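Local coordinates for glutathione S-transferase 2 (Onchocerca volvulus, PDB 1TU8), which conjugates glutathione to electrophilic compounds as a homodimeric Pi-family transferase and appears central to the detoxification system of this parasitic nematode, at residues S9-A14 against V200-N205; S43-G48 against Q59-G64. All coordinates share one frame; numbering follows the deposited sequence.

Contact 1: residues S9-A14 against V200-N205; sequences SIRGLA and VPVNGN. With GTX (S-hexylglutathione), chain E.
Ile10 and Arg11 lie against the C-terminal tail, where two backbone hydrogen bonds tie the loop after strand 3-8 to residues 200-205. Arg11 N donates to Pro201 O at 3.0 Å, and Gly12 N does the same to Val202 O. Followed outward, the side chain of Ile10 touches tail backbone at nearly every step. Its CB sits 3.6 Å from Pro201 O; the CG2 branch turns to Asn203 O and, more loosely, to Pro201 CG. CG1 stands between the backbone N and the carbonyl carbon (chi1 68°), and with chi2 extended it carries CD1 to 3.7 Å from Gly204 N and 3.8 Å from C4S of the hexyl chain of S-hexylglutathione. The Arg11 side chain leaves in a different direction, its CG touching Val200 CG1 at 4.0 Å; the bend at chi3 (69°) turns the guanidinium so that Val202 CG2 lies over one face. Water 1, in the guanidinium plane, bridges Arg11 NH1 to Val200 O, while NH2 forms salt bridges with Asp159 and Glu156 of helix 149-164. The C-terminal tail thus packs onto the thioredoxin-like domain of a glutathione transferase, and Ile10 and Gly204 line the pocket for the hydrophobic substituent on the glutathione sulfur.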
loop_
_atom_site.group_PDB
_atom_site.type_symbol
_atom_site.label_atom_id
_atom_site.label_comp_id
_atom_site.label_asym_id
_atom_site.label_seq_id
_atom_site.Cartn_x
_atom_site.Cartn_y
_atom_site.Cartn_z
ATOM N N SER A 9 -13.760 -16.472 -2.034
ATOM C CA SER A 9 -13.377 -17.834 -1.667
ATOM C C SER A 9 -12.084 -18.219 -2.386
ATOM O O SER A 9 -12.023 -19.195 -3.133
ATOM C CB SER A 9 -14.536 -18.804 -1.974
ATOM O OG SER A 9 -14.500 -19.914 -1.091
ATOM N N ILE A 10 -11.062 -17.387 -2.183
ATOM C CA ILE A 10 -9.724 -17.587 -2.728
ATOM C C ILE A 10 -8.715 -17.124 -1.674
ATOM O O ILE A 10 -9.092 -16.536 -0.664
ATOM C CB ILE A 10 -9.538 -16.762 -4.025
ATOM C CG1 ILE A 10 -9.519 -15.253 -3.720
ATOM C CG2 ILE A 10 -10.655 -17.062 -5.038
ATOM C CD1 ILE A 10 -9.133 -14.391 -4.911
ATOM N N ARG A 11 -7.435 -17.355 -1.919
ATOM C CA ARG A 11 -6.392 -16.838 -1.030
ATOM C C ARG A 11 -6.246 -15.327 -1.213
ATOM O O ARG A 11 -6.567 -14.574 -0.301
ATOM C CB ARG A 11 -5.081 -17.580 -1.251
ATOM C CG ARG A 11 -5.154 -19.010 -0.700
ATOM C CD ARG A 11 -4.145 -19.993 -1.285
ATOM N NE ARG A 11 -2.773 -19.681 -0.873
ATOM C CZ ARG A 11 -1.752 -20.532 -0.942
ATOM N NH1 ARG A 11 -1.922 -21.772 -1.382
ATOM N NH2 ARG A 11 -0.548 -20.151 -0.547
ATOM N N GLY A 12 -5.768 -14.905 -2.381
ATOM C CA GLY A 12 -5.746 -13.502 -2.773
ATOM C C GLY A 12 -5.161 -12.580 -1.712
ATOM O O GLY A 12 -4.198 -12.934 -1.026
ATOM N N LEU A 13 -5.794 -11.420 -1.554
ATOM C CA LEU A 13 -5.350 -10.377 -0.628
ATOM C C LEU A 13 -5.629 -10.698 0.839
ATOM O O LEU A 13 -5.041 -10.081 1.729
ATOM C CB LEU A 13 -6.060 -9.057 -0.956
ATOM C CG LEU A 13 -5.747 -8.372 -2.288
ATOM C CD1 LEU A 13 -6.547 -7.079 -2.387
ATOM C CD2 LEU A 13 -4.260 -8.096 -2.404
ATOM N N ALA A 14 -6.559 -11.612 1.089
ATOM C CA ALA A 14 -6.986 -11.926 2.449
ATOM C C ALA A 14 -6.069 -12.919 3.154
ATOM O O ALA A 14 -6.032 -12.966 4.385
ATOM C CB ALA A 14 -8.380 -12.469 2.433
ATOM N N VAL A 200 -8.096 -24.984 -2.364
ATOM C CA VAL A 200 -8.488 -23.585 -2.353
ATOM C C VAL A 200 -7.677 -22.900 -3.452
ATOM O O VAL A 200 -6.467 -23.057 -3.503
ATOM C CB VAL A 200 -8.222 -22.949 -0.968
ATOM C CG1 VAL A 200 -8.318 -21.428 -1.019
ATOM C CG2 VAL A 200 -9.195 -23.516 0.068
ATOM N N PRO A 201 -8.331 -22.177 -4.354
ATOM C CA PRO A 201 -7.606 -21.473 -5.417
ATOM C C PRO A 201 -6.857 -20.266 -4.872
ATOM O O PRO A 201 -7.323 -19.624 -3.930
ATOM C CB PRO A 201 -8.720 -21.034 -6.373
ATOM C CG PRO A 201 -9.934 -20.985 -5.563
ATOM C CD PRO A 201 -9.790 -21.990 -4.466
ATOM N N VAL A 202 -5.713 -19.964 -5.474
ATOM C CA VAL A 202 -4.917 -18.806 -5.090
ATOM C C VAL A 202 -5.623 -17.542 -5.560
ATOM O O VAL A 202 -5.678 -16.544 -4.841
ATOM C CB VAL A 202 -3.487 -18.889 -5.692
ATOM C CG1 VAL A 202 -2.665 -17.652 -5.353
ATOM C CG2 VAL A 202 -2.774 -20.151 -5.207
ATOM N N ASN A 203 -6.190 -17.614 -6.761
ATOM C CA ASN A 203 -6.730 -16.465 -7.477
ATOM C C ASN A 203 -8.163 -16.706 -7.958
ATOM O O ASN A 203 -8.675 -17.828 -7.897
ATOM C CB ASN A 203 -5.812 -16.140 -8.656
ATOM C CG ASN A 203 -4.358 -16.000 -8.233
ATOM O OD1 ASN A 203 -3.483 -16.772 -8.653
ATOM N ND2 ASN A 203 -4.098 -15.036 -7.363
ATOM N N GLY A 204 -8.814 -15.644 -8.418
ATOM C CA GLY A 204 -10.228 -15.696 -8.751
ATOM C C GLY A 204 -10.559 -16.206 -10.148
ATOM O O GLY A 204 -11.730 -16.415 -10.468
ATOM N N ASN A 205 -9.539 -16.390 -10.982
ATOM C CA ASN A 205 -9.733 -16.781 -12.379
ATOM C C ASN A 205 -9.264 -18.210 -12.654
ATOM O O ASN A 205 -9.151 -18.617 -13.805
ATOM C CB ASN A 205 -9.009 -15.790 -13.307
ATOM C CG ASN A 205 -7.491 -15.901 -13.219
ATOM O OD1 ASN A 205 -6.958 -16.580 -12.346
ATOM N ND2 ASN A 205 -6.795 -15.235 -14.127
HETATM N N1 GTX E . -6.255 -2.043 -2.081
HETATM C CA1 GTX E . -7.391 -2.889 -1.744
HETATM C C1 GTX E . -6.977 -3.796 -0.621
HETATM O O11 GTX E . -5.718 -4.067 -0.462
HETATM O O12 GTX E . -7.849 -4.323 0.200
HETATM C CB1 GTX E . -7.799 -3.681 -2.983
HETATM C CG1 GTX E . -9.127 -4.412 -2.785
HETATM C CD1 GTX E . -9.513 -5.197 -4.019
HETATM O OE1 GTX E . -8.814 -5.033 -5.214
HETATM N N2 GTX E . -10.555 -6.020 -3.893
HETATM C CA2 GTX E . -11.091 -6.845 -4.964
HETATM C C2 GTX E . -12.580 -6.694 -5.061
HETATM O O2 GTX E . -13.356 -6.502 -3.906
HETATM C CB2 GTX E . -10.782 -8.306 -4.668
HETATM S SG2 GTX E . -9.001 -8.599 -4.582
HETATM C C1S GTX E . -8.831 -8.983 -6.346
HETATM C C2S GTX E . -8.950 -10.480 -6.653
HETATM C C3S GTX E . -10.402 -10.944 -6.635
HETATM C C4S GTX E . -10.673 -12.138 -7.544
HETATM C C5S GTX E . -12.142 -12.550 -7.441
HETATM C C6S GTX E . -13.069 -11.551 -8.127
HETATM N N3 GTX E . -13.109 -6.732 -6.277
HETATM C CA3 GTX E . -14.544 -6.885 -6.470
HETATM C C3 GTX E . -15.155 -5.649 -7.076
HETATM O O31 GTX E . -16.425 -5.638 -7.387
HETATM O O32 GTX E . -14.438 -4.574 -7.298
HETATM O O HOH W 1 -4.454 -23.340 -1.891
#

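Contact 2: residues S43-G48 against Q59-G64; sequences SQFQFG and QIVQSG. With GTX (S-hexylglutathione), chain E.
Gln59 reaches from strand 58-61 to loop 43-48 and makes a hydrogen bond across the pair, NE2 to Gln44 O at 2.9 Å with an N-H...O angle of 159°. The acceptor lies close to the plane of the Gln59 amide, but the donor stands above the carbonyl plane of Gln44. An extended chain, CG anti to the backbone N (chi1 -175°), gives Gln59 the length to get there. The same NE2 comes within 3.4 Å of Phe45 CD2, amide and ring planes 63° apart.

Apolar contacts centre on Val61, whose two methyls part company: CG1 turns to Phe45 CD2 at 4.1 Å, CG2 to Phe47 CD1 at 3.8 Å. The two rings leave a type I turn, Phe45 to Gly48, closed by Gly48 N to Phe45 O; the side chain of Gln46, the residue between them in sequence, bends at chi2 and crosses Val61 obliquely, CB 4.0 Å from Val61 CG2. In this thioredoxin-like domain the turn leads into strand 52-55, and strand 58-61 gives way to helix 63-73 with Gln62 as N-cap.

Ligand bonds come from the first turn of that helix. Ser63 N binds O12 of S-hexylglutathione at 2.9 Å and Ser63 OG binds O11 at 2.6 Å, gripping both oxygens of the alpha-carboxylate of the gamma-glutamyl residue. Toward the second subunit, Phe47 O accepts a bond from Lys127 of that chain, and Gln46 packs on its Met89.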
loop_
_atom_site.group_PDB
_atom_site.type_symbol
_atom_site.label_atom_id
_atom_site.label_comp_id
_atom_site.label_asym_id
_atom_site.label_seq_id
_atom_site.Cartn_x
_atom_site.Cartn_y
_atom_site.Cartn_z
ATOM N N SER A 43 -22.238 -1.995 -1.813
ATOM C CA SER A 43 -22.320 -0.640 -1.250
ATOM C C SER A 43 -22.145 -0.569 0.274
ATOM O O SER A 43 -22.028 0.526 0.839
ATOM C CB SER A 43 -23.649 0.020 -1.640
ATOM O OG SER A 43 -24.748 -0.728 -1.143
ATOM N N GLN A 44 -22.130 -1.719 0.943
ATOM C CA GLN A 44 -21.909 -1.756 2.389
ATOM C C GLN A 44 -20.445 -1.498 2.780
ATOM O O GLN A 44 -20.151 -1.262 3.948
ATOM C CB GLN A 44 -22.340 -3.103 2.956
ATOM C CG GLN A 44 -23.828 -3.411 2.807
ATOM C CD GLN A 44 -24.183 -4.775 3.368
ATOM O OE1 GLN A 44 -23.465 -5.308 4.213
ATOM N NE2 GLN A 44 -25.282 -5.348 2.892
ATOM N N PHE A 45 -19.538 -1.563 1.804
ATOM C CA PHE A 45 -18.105 -1.401 2.047
ATOM C C PHE A 45 -17.628 -0.040 1.558
ATOM O O PHE A 45 -18.072 0.445 0.527
ATOM C CB PHE A 45 -17.352 -2.555 1.385
ATOM C CG PHE A 45 -17.848 -3.894 1.839
ATOM C CD1 PHE A 45 -18.786 -4.598 1.093
ATOM C CD2 PHE A 45 -17.458 -4.398 3.071
ATOM C CE1 PHE A 45 -19.283 -5.818 1.546
ATOM C CE2 PHE A 45 -17.951 -5.616 3.528
ATOM C CZ PHE A 45 -18.864 -6.322 2.764
ATOM N N GLN A 46 -16.716 0.556 2.314
ATOM C CA GLN A 46 -16.341 1.961 2.145
ATOM C C GLN A 46 -15.751 2.276 0.759
ATOM O O GLN A 46 -15.907 3.392 0.258
ATOM C CB GLN A 46 -15.380 2.399 3.262
ATOM C CG GLN A 46 -16.019 2.499 4.668
ATOM C CD GLN A 46 -15.770 1.274 5.551
ATOM O OE1 GLN A 46 -15.548 1.401 6.762
ATOM N NE2 GLN A 46 -15.816 0.102 4.958
ATOM N N PHE A 47 -15.089 1.304 0.137
ATOM C CA PHE A 47 -14.546 1.472 -1.218
ATOM C C PHE A 47 -15.162 0.485 -2.216
ATOM O O PHE A 47 -14.659 0.311 -3.333
ATOM C CB PHE A 47 -13.006 1.371 -1.217
ATOM C CG PHE A 47 -12.344 2.417 -0.378
ATOM C CD1 PHE A 47 -11.665 2.073 0.792
ATOM C CD2 PHE A 47 -12.418 3.759 -0.736
ATOM C CE1 PHE A 47 -11.073 3.039 1.574
ATOM C CE2 PHE A 47 -11.826 4.741 0.056
ATOM C CZ PHE A 47 -11.153 4.378 1.214
ATOM N N GLY A 48 -16.261 -0.152 -1.813
ATOM C CA GLY A 48 -16.956 -1.113 -2.651
ATOM C C GLY A 48 -16.181 -2.392 -2.916
ATOM O O GLY A 48 -16.411 -3.064 -3.921
ATOM N N GLN A 59 -15.811 -1.578 11.299
ATOM C CA GLN A 59 -15.750 -2.138 9.956
ATOM C C GLN A 59 -14.521 -1.574 9.245
ATOM O O GLN A 59 -14.453 -0.380 8.962
ATOM C CB GLN A 59 -17.013 -1.789 9.165
ATOM C CG GLN A 59 -17.055 -2.454 7.801
ATOM C CD GLN A 59 -18.173 -1.961 6.907
ATOM O OE1 GLN A 59 -18.814 -0.947 7.188
ATOM N NE2 GLN A 59 -18.402 -2.676 5.817
ATOM N N ILE A 60 -13.558 -2.446 8.963
ATOM C CA ILE A 60 -12.255 -2.044 8.448
ATOM C C ILE A 60 -12.002 -2.721 7.114
ATOM O O ILE A 60 -11.822 -3.936 7.053
ATOM C CB ILE A 60 -11.112 -2.419 9.429
ATOM C CG1 ILE A 60 -11.430 -1.961 10.860
ATOM C CG2 ILE A 60 -9.790 -1.796 8.959
ATOM C CD1 ILE A 60 -10.569 -2.609 11.913
ATOM N N VAL A 61 -11.971 -1.923 6.052
ATOM C CA VAL A 61 -11.551 -2.396 4.741
ATOM C C VAL A 61 -10.097 -1.997 4.502
ATOM O O VAL A 61 -9.489 -1.326 5.339
ATOM C CB VAL A 61 -12.465 -1.881 3.597
ATOM C CG1 VAL A 61 -13.881 -2.469 3.725
ATOM C CG2 VAL A 61 -12.510 -0.365 3.554
ATOM N N GLN A 62 -9.559 -2.460 3.372
ATOM C CA GLN A 62 -8.181 -2.239 2.929
ATOM C C GLN A 62 -7.234 -3.218 3.627
ATOM O O GLN A 62 -6.932 -3.068 4.814
ATOM C CB GLN A 62 -7.730 -0.773 3.106
ATOM C CG GLN A 62 -8.400 0.215 2.161
ATOM C CD GLN A 62 -7.946 0.098 0.707
ATOM O OE1 GLN A 62 -8.537 0.719 -0.187
ATOM N NE2 GLN A 62 -6.925 -0.698 0.465
ATOM N N SER A 63 -6.769 -4.217 2.877
ATOM C CA SER A 63 -5.979 -5.308 3.420
ATOM C C SER A 63 -4.754 -4.853 4.218
ATOM O O SER A 63 -4.435 -5.446 5.230
ATOM C CB SER A 63 -5.548 -6.273 2.316
ATOM O OG SER A 63 -4.738 -5.645 1.339
ATOM N N GLY A 64 -4.051 -3.835 3.741
ATOM C CA GLY A 64 -2.888 -3.322 4.455
ATOM C C GLY A 64 -3.248 -2.652 5.768
ATOM O O GLY A 64 -2.527 -2.797 6.755
HETATM N N1 GTX E . -6.255 -2.043 -2.081
HETATM C CA1 GTX E . -7.391 -2.889 -1.744
HETATM C C1 GTX E . -6.977 -3.796 -0.621
HETATM O O11 GTX E . -5.718 -4.067 -0.462
HETATM O O12 GTX E . -7.849 -4.323 0.200
HETATM C CB1 GTX E . -7.799 -3.681 -2.983
HETATM C CG1 GTX E . -9.127 -4.412 -2.785
HETATM C CD1 GTX E . -9.513 -5.197 -4.019
HETATM O OE1 GTX E . -8.814 -5.033 -5.214
HETATM N N2 GTX E . -10.555 -6.020 -3.893
HETATM C CA2 GTX E . -11.091 -6.845 -4.964
HETATM C C2 GTX E . -12.580 -6.694 -5.061
HETATM O O2 GTX E . -13.356 -6.502 -3.906
HETATM C CB2 GTX E . -10.782 -8.306 -4.668
HETATM S SG2 GTX E . -9.001 -8.599 -4.582
HETATM C C1S GTX E . -8.831 -8.983 -6.346
HETATM C C2S GTX E . -8.950 -10.480 -6.653
HETATM C C3S GTX E . -10.402 -10.944 -6.635
HETATM C C4S GTX E . -10.673 -12.138 -7.544
HETATM C C5S GTX E . -12.142 -12.550 -7.441
HETATM C C6S GTX E . -13.069 -11.551 -8.127
HETATM N N3 GTX E . -13.109 -6.732 -6.277
HETATM C CA3 GTX E . -14.544 -6.885 -6.470
HETATM C C3 GTX E . -15.155 -5.649 -7.076
HETATM O O31 GTX E . -16.425 -5.638 -7.387
HETATM O O32 GTX E . -14.438 -4.574 -7.298
#

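Contacts 1 and 2, with centres 18 Å apart, meet different arms of one S-hexylglutathione molecule: the tail contact meets the hexyl chain, whereas 59-64 holds the alpha-carboxylate of the gamma-glutamyl residue. Leu13 joins them, its CD1 lying 3.6 Å from the ligand SG2 and its backbone O 3.9 Å from Ser63 CB; its N is hydrogen-bonded to Tyr7 OH, of a residue inferred to bind glutathione. Along the chain contact 2 is nested inside the long loop that contact 1 closes. Only contact 2 reaches the second subunit, whose Asp96 also hydrogen-bonds the ligand, so the glutathione end of the site is built by both chains.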